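Probable polyketide synthase 1 (Dictyostelium discoideum, PDB 2H84) is a probable polyketide synthase whose C-terminal type III domain, the part in this structure, carries out iterative polyketide extension and cyclization, yielding acylpyrones in vitro. Local coordinates at residues Thr284-His298 with Ser349-Pro361. Residues are numbered along the deposited sequence; the frame is centred on the assembly and turned at random.
Sequences TSTAISAKDCEFLIH and SLPTYSISLAFGP
Glu294-Ile297 and Tyr353-Gly360 pair as parallel strands at one margin of the mixed sheet in the C-terminal half of this thiolase fold; their axes approach to 4.7 Å with a modest twist. The ladder runs from Glu294 N to Tyr353 O (3.1 Å, N-H...O 178°), through Ile355 N to Glu294 O and Leu296 N to Ile355 O, to His298 N on Leu357 O. Leu296 O takes the hydroxyl of Ser356 at 2.7 Å from OG, whereas the bond from Leu357 N is weak; the Ser356 chi1 of -169° swings OG away from the backbone N, toward Leu296 O.

On one face Phe295 and Ile355 point the same way: Ile355 CB lies over the ring toward its rim, a CH-pi contact 16° off the normal, and Ile355 CD1 reaches Phe295 CZ at 3.6 Å. Helix 302-311 packs on Ile297 and Phe359. On the other face the chain of Glu294, bent at chi2, crosses Pro351 and Leu350, with Glu294 CB 3.5 Å from Pro351 CG; Asn321 binds its OE1. At the C-terminal end of the ladder, His298 meets Cys157, the predicted active-site residue, and Asn331, consistent with the Cys-His-Asn triad of chalcone synthases. Its ring presents an edge to Phe359, His298 CD2 lying 4.2 Å from CE2 of Phe359.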
# COMPACT_ATOMS: atom_id res chain seq x y z
N THR A 284 -20.04 -14.63 20.43
CA THR A 284 -21.18 -14.23 21.22
C THR A 284 -22.37 -15.12 20.91
O THR A 284 -23.27 -14.72 20.18
CB THR A 284 -21.59 -12.78 20.93
OG1 THR A 284 -22.88 -12.50 21.48
CG2 THR A 284 -21.60 -12.56 19.45
N SER A 285 -22.38 -16.33 21.45
CA SER A 285 -23.51 -17.21 21.20
C SER A 285 -24.79 -16.55 21.72
O SER A 285 -25.28 -16.87 22.80
CB SER A 285 -23.30 -18.55 21.89
OG SER A 285 -22.85 -19.52 20.96
N THR A 286 -25.33 -15.62 20.93
CA THR A 286 -26.55 -14.88 21.27
C THR A 286 -27.20 -14.37 19.99
O THR A 286 -27.93 -13.37 20.01
CB THR A 286 -26.24 -13.67 22.19
OG1 THR A 286 -25.35 -14.07 23.24
CG2 THR A 286 -27.54 -13.15 22.80
N ALA A 287 -26.94 -15.08 18.89
CA ALA A 287 -27.47 -14.77 17.56
C ALA A 287 -27.85 -13.30 17.42
O ALA A 287 -29.03 -12.95 17.37
CB ALA A 287 -28.68 -15.66 17.24
N ILE A 288 -26.83 -12.45 17.36
CA ILE A 288 -27.02 -11.02 17.22
C ILE A 288 -27.93 -10.71 16.05
O ILE A 288 -27.98 -11.47 15.07
CB ILE A 288 -25.70 -10.32 17.03
CG1 ILE A 288 -24.57 -11.34 16.90
CG2 ILE A 288 -25.44 -9.42 18.21
CD1 ILE A 288 -24.17 -11.95 18.21
N SER A 289 -28.64 -9.59 16.15
CA SER A 289 -29.60 -9.23 15.12
C SER A 289 -29.25 -8.14 14.14
O SER A 289 -29.79 -8.16 13.09
CB SER A 289 -30.95 -8.89 15.76
OG SER A 289 -32.02 -9.43 14.99
N ALA A 290 -28.38 -7.19 14.43
CA ALA A 290 -28.09 -6.11 13.47
C ALA A 290 -29.12 -5.02 13.69
O ALA A 290 -28.82 -3.84 13.55
CB ALA A 290 -28.12 -6.58 11.99
N LYS A 291 -30.34 -5.42 14.04
CA LYS A 291 -31.39 -4.46 14.32
C LYS A 291 -31.09 -3.90 15.70
O LYS A 291 -31.63 -2.87 16.10
CB LYS A 291 -32.76 -5.14 14.34
CG LYS A 291 -33.14 -5.79 13.02
CD LYS A 291 -34.04 -4.98 12.11
CE LYS A 291 -35.27 -5.78 11.82
NZ LYS A 291 -35.85 -5.47 10.54
N ASP A 292 -30.22 -4.61 16.42
CA ASP A 292 -29.83 -4.20 17.75
C ASP A 292 -28.44 -3.58 17.73
O ASP A 292 -27.93 -3.15 18.77
CB ASP A 292 -29.81 -5.39 18.71
CG ASP A 292 -31.18 -6.02 18.89
OD1 ASP A 292 -32.18 -5.27 18.99
OD2 ASP A 292 -31.25 -7.28 18.94
N CYS A 293 -27.82 -3.53 16.55
CA CYS A 293 -26.48 -2.98 16.44
C CYS A 293 -26.40 -1.53 15.99
O CYS A 293 -27.24 -1.05 15.23
CB CYS A 293 -25.65 -3.85 15.48
SG CYS A 293 -25.58 -5.60 15.92
N GLU A 294 -25.38 -0.83 16.47
CA GLU A 294 -25.14 0.55 16.10
C GLU A 294 -24.43 0.45 14.76
O GLU A 294 -23.57 -0.40 14.58
CB GLU A 294 -24.22 1.24 17.11
CG GLU A 294 -23.86 2.69 16.77
CD GLU A 294 -24.99 3.66 17.09
OE1 GLU A 294 -25.03 4.76 16.48
OE2 GLU A 294 -25.82 3.32 17.96
N PHE A 295 -24.80 1.30 13.82
CA PHE A 295 -24.17 1.26 12.50
C PHE A 295 -23.19 2.39 12.25
O PHE A 295 -23.57 3.56 12.15
CB PHE A 295 -25.23 1.22 11.41
CG PHE A 295 -25.73 -0.16 11.11
CD1 PHE A 295 -25.32 -0.82 9.95
CD2 PHE A 295 -26.52 -0.85 12.01
CE1 PHE A 295 -25.72 -2.13 9.70
CE2 PHE A 295 -26.92 -2.16 11.77
CZ PHE A 295 -26.51 -2.80 10.61
N LEU A 296 -21.92 2.00 12.15
CA LEU A 296 -20.80 2.92 11.90
C LEU A 296 -20.39 2.71 10.45
O LEU A 296 -19.47 1.94 10.15
CB LEU A 296 -19.65 2.60 12.86
CG LEU A 296 -20.11 2.47 14.31
CD1 LEU A 296 -18.92 2.18 15.21
CD2 LEU A 296 -20.83 3.75 14.75
N ILE A 297 -21.10 3.39 9.56
CA ILE A 297 -20.88 3.27 8.13
C ILE A 297 -20.04 4.38 7.54
O ILE A 297 -20.16 5.55 7.91
CB ILE A 297 -22.22 3.25 7.38
CG1 ILE A 297 -23.16 2.22 8.02
CG2 ILE A 297 -21.99 2.93 5.90
CD1 ILE A 297 -24.54 2.19 7.40
N HIS A 298 -19.17 3.99 6.61
CA HIS A 298 -18.32 4.93 5.88
C HIS A 298 -19.26 5.93 5.22
O HIS A 298 -20.14 5.56 4.45
CB HIS A 298 -17.53 4.17 4.80
CG HIS A 298 -17.07 5.03 3.68
ND1 HIS A 298 -16.20 6.08 3.85
CD2 HIS A 298 -17.39 5.02 2.36
CE1 HIS A 298 -15.99 6.67 2.70
NE2 HIS A 298 -16.70 6.05 1.77
N SER A 349 -24.82 6.44 24.85
CA SER A 349 -25.93 5.50 24.68
C SER A 349 -25.66 4.46 23.59
O SER A 349 -26.50 4.18 22.69
CB SER A 349 -27.24 6.25 24.40
OG SER A 349 -27.16 7.12 23.29
N LEU A 350 -24.48 3.86 23.69
CA LEU A 350 -24.11 2.88 22.70
C LEU A 350 -24.49 1.47 23.04
O LEU A 350 -24.08 0.98 24.14
CB LEU A 350 -22.60 2.92 22.42
CG LEU A 350 -22.08 3.98 21.45
CD1 LEU A 350 -20.61 4.15 21.62
CD2 LEU A 350 -22.38 3.61 20.03
N PRO A 351 -25.24 0.79 22.14
CA PRO A 351 -25.72 -0.59 22.27
C PRO A 351 -24.56 -1.50 22.78
O PRO A 351 -23.46 -1.03 23.13
CB PRO A 351 -26.04 -1.05 20.84
CG PRO A 351 -25.97 0.20 20.00
CD PRO A 351 -25.30 1.27 20.79
N THR A 352 -24.69 -2.84 22.71
CA THR A 352 -23.57 -3.62 23.20
C THR A 352 -22.65 -3.93 22.04
O THR A 352 -21.46 -4.20 22.24
CB THR A 352 -24.03 -4.85 23.91
OG1 THR A 352 -24.79 -4.44 25.04
CG2 THR A 352 -22.86 -5.63 24.37
N TYR A 353 -23.17 -3.77 20.83
CA TYR A 353 -22.41 -4.06 19.62
C TYR A 353 -22.54 -3.03 18.50
O TYR A 353 -23.48 -2.24 18.48
CB TYR A 353 -22.83 -5.42 19.09
CG TYR A 353 -22.53 -6.59 19.99
CD1 TYR A 353 -21.21 -6.92 20.30
CD2 TYR A 353 -23.55 -7.37 20.55
CE1 TYR A 353 -20.91 -7.99 21.12
CE2 TYR A 353 -23.26 -8.45 21.38
CZ TYR A 353 -21.94 -8.75 21.66
OH TYR A 353 -21.64 -9.83 22.46
N SER A 354 -21.62 -3.09 17.54
CA SER A 354 -21.62 -2.18 16.38
C SER A 354 -21.21 -2.90 15.10
O SER A 354 -20.37 -3.79 15.13
CB SER A 354 -20.68 -0.99 16.58
OG SER A 354 -21.11 -0.15 17.63
N ILE A 355 -21.84 -2.52 14.00
CA ILE A 355 -21.50 -3.09 12.71
C ILE A 355 -20.90 -1.95 11.89
O ILE A 355 -21.50 -0.87 11.78
CB ILE A 355 -22.75 -3.65 11.97
CG1 ILE A 355 -23.35 -4.82 12.76
CG2 ILE A 355 -22.36 -4.10 10.55
CD1 ILE A 355 -24.60 -5.43 12.14
N SER A 356 -19.70 -2.16 11.36
CA SER A 356 -19.07 -1.14 10.54
C SER A 356 -18.95 -1.62 9.11
O SER A 356 -18.53 -2.74 8.83
CB SER A 356 -17.70 -0.76 11.07
OG SER A 356 -17.24 0.39 10.40
N LEU A 357 -19.34 -0.75 8.19
CA LEU A 357 -19.30 -1.10 6.78
C LEU A 357 -18.52 -0.06 5.98
O LEU A 357 -18.44 1.11 6.37
CB LEU A 357 -20.73 -1.23 6.25
CG LEU A 357 -21.57 -2.31 6.93
CD1 LEU A 357 -23.01 -2.21 6.45
CD2 LEU A 357 -21.00 -3.69 6.61
N ALA A 358 -17.94 -0.50 4.88
CA ALA A 358 -17.19 0.37 4.00
C ALA A 358 -17.14 -0.32 2.65
O ALA A 358 -17.13 -1.55 2.58
CB ALA A 358 -15.79 0.61 4.54
N PHE A 359 -17.08 0.47 1.59
CA PHE A 359 -17.05 -0.09 0.24
C PHE A 359 -16.18 0.79 -0.60
O PHE A 359 -16.07 2.00 -0.36
CB PHE A 359 -18.46 -0.11 -0.36
CG PHE A 359 -19.51 0.43 0.57
CD1 PHE A 359 -20.16 -0.43 1.48
CD2 PHE A 359 -19.69 1.82 0.69
CE1 PHE A 359 -21.03 0.08 2.43
CE2 PHE A 359 -20.56 2.35 1.63
CZ PHE A 359 -21.20 1.49 2.54
N GLY A 360 -15.58 0.19 -1.62
CA GLY A 360 -14.73 0.95 -2.52
C GLY A 360 -14.42 0.26 -3.81
O GLY A 360 -15.08 -0.70 -4.19
N PRO A 361 -13.44 0.78 -4.54
CA PRO A 361 -13.02 0.21 -5.83
C PRO A 361 -12.92 -1.34 -5.87
O PRO A 361 -12.39 -1.92 -4.88
CB PRO A 361 -11.70 0.90 -6.04
CG PRO A 361 -12.18 2.37 -5.75
CD PRO A 361 -13.06 2.23 -4.49
O HOH W 1 -25.81 5.85 20.18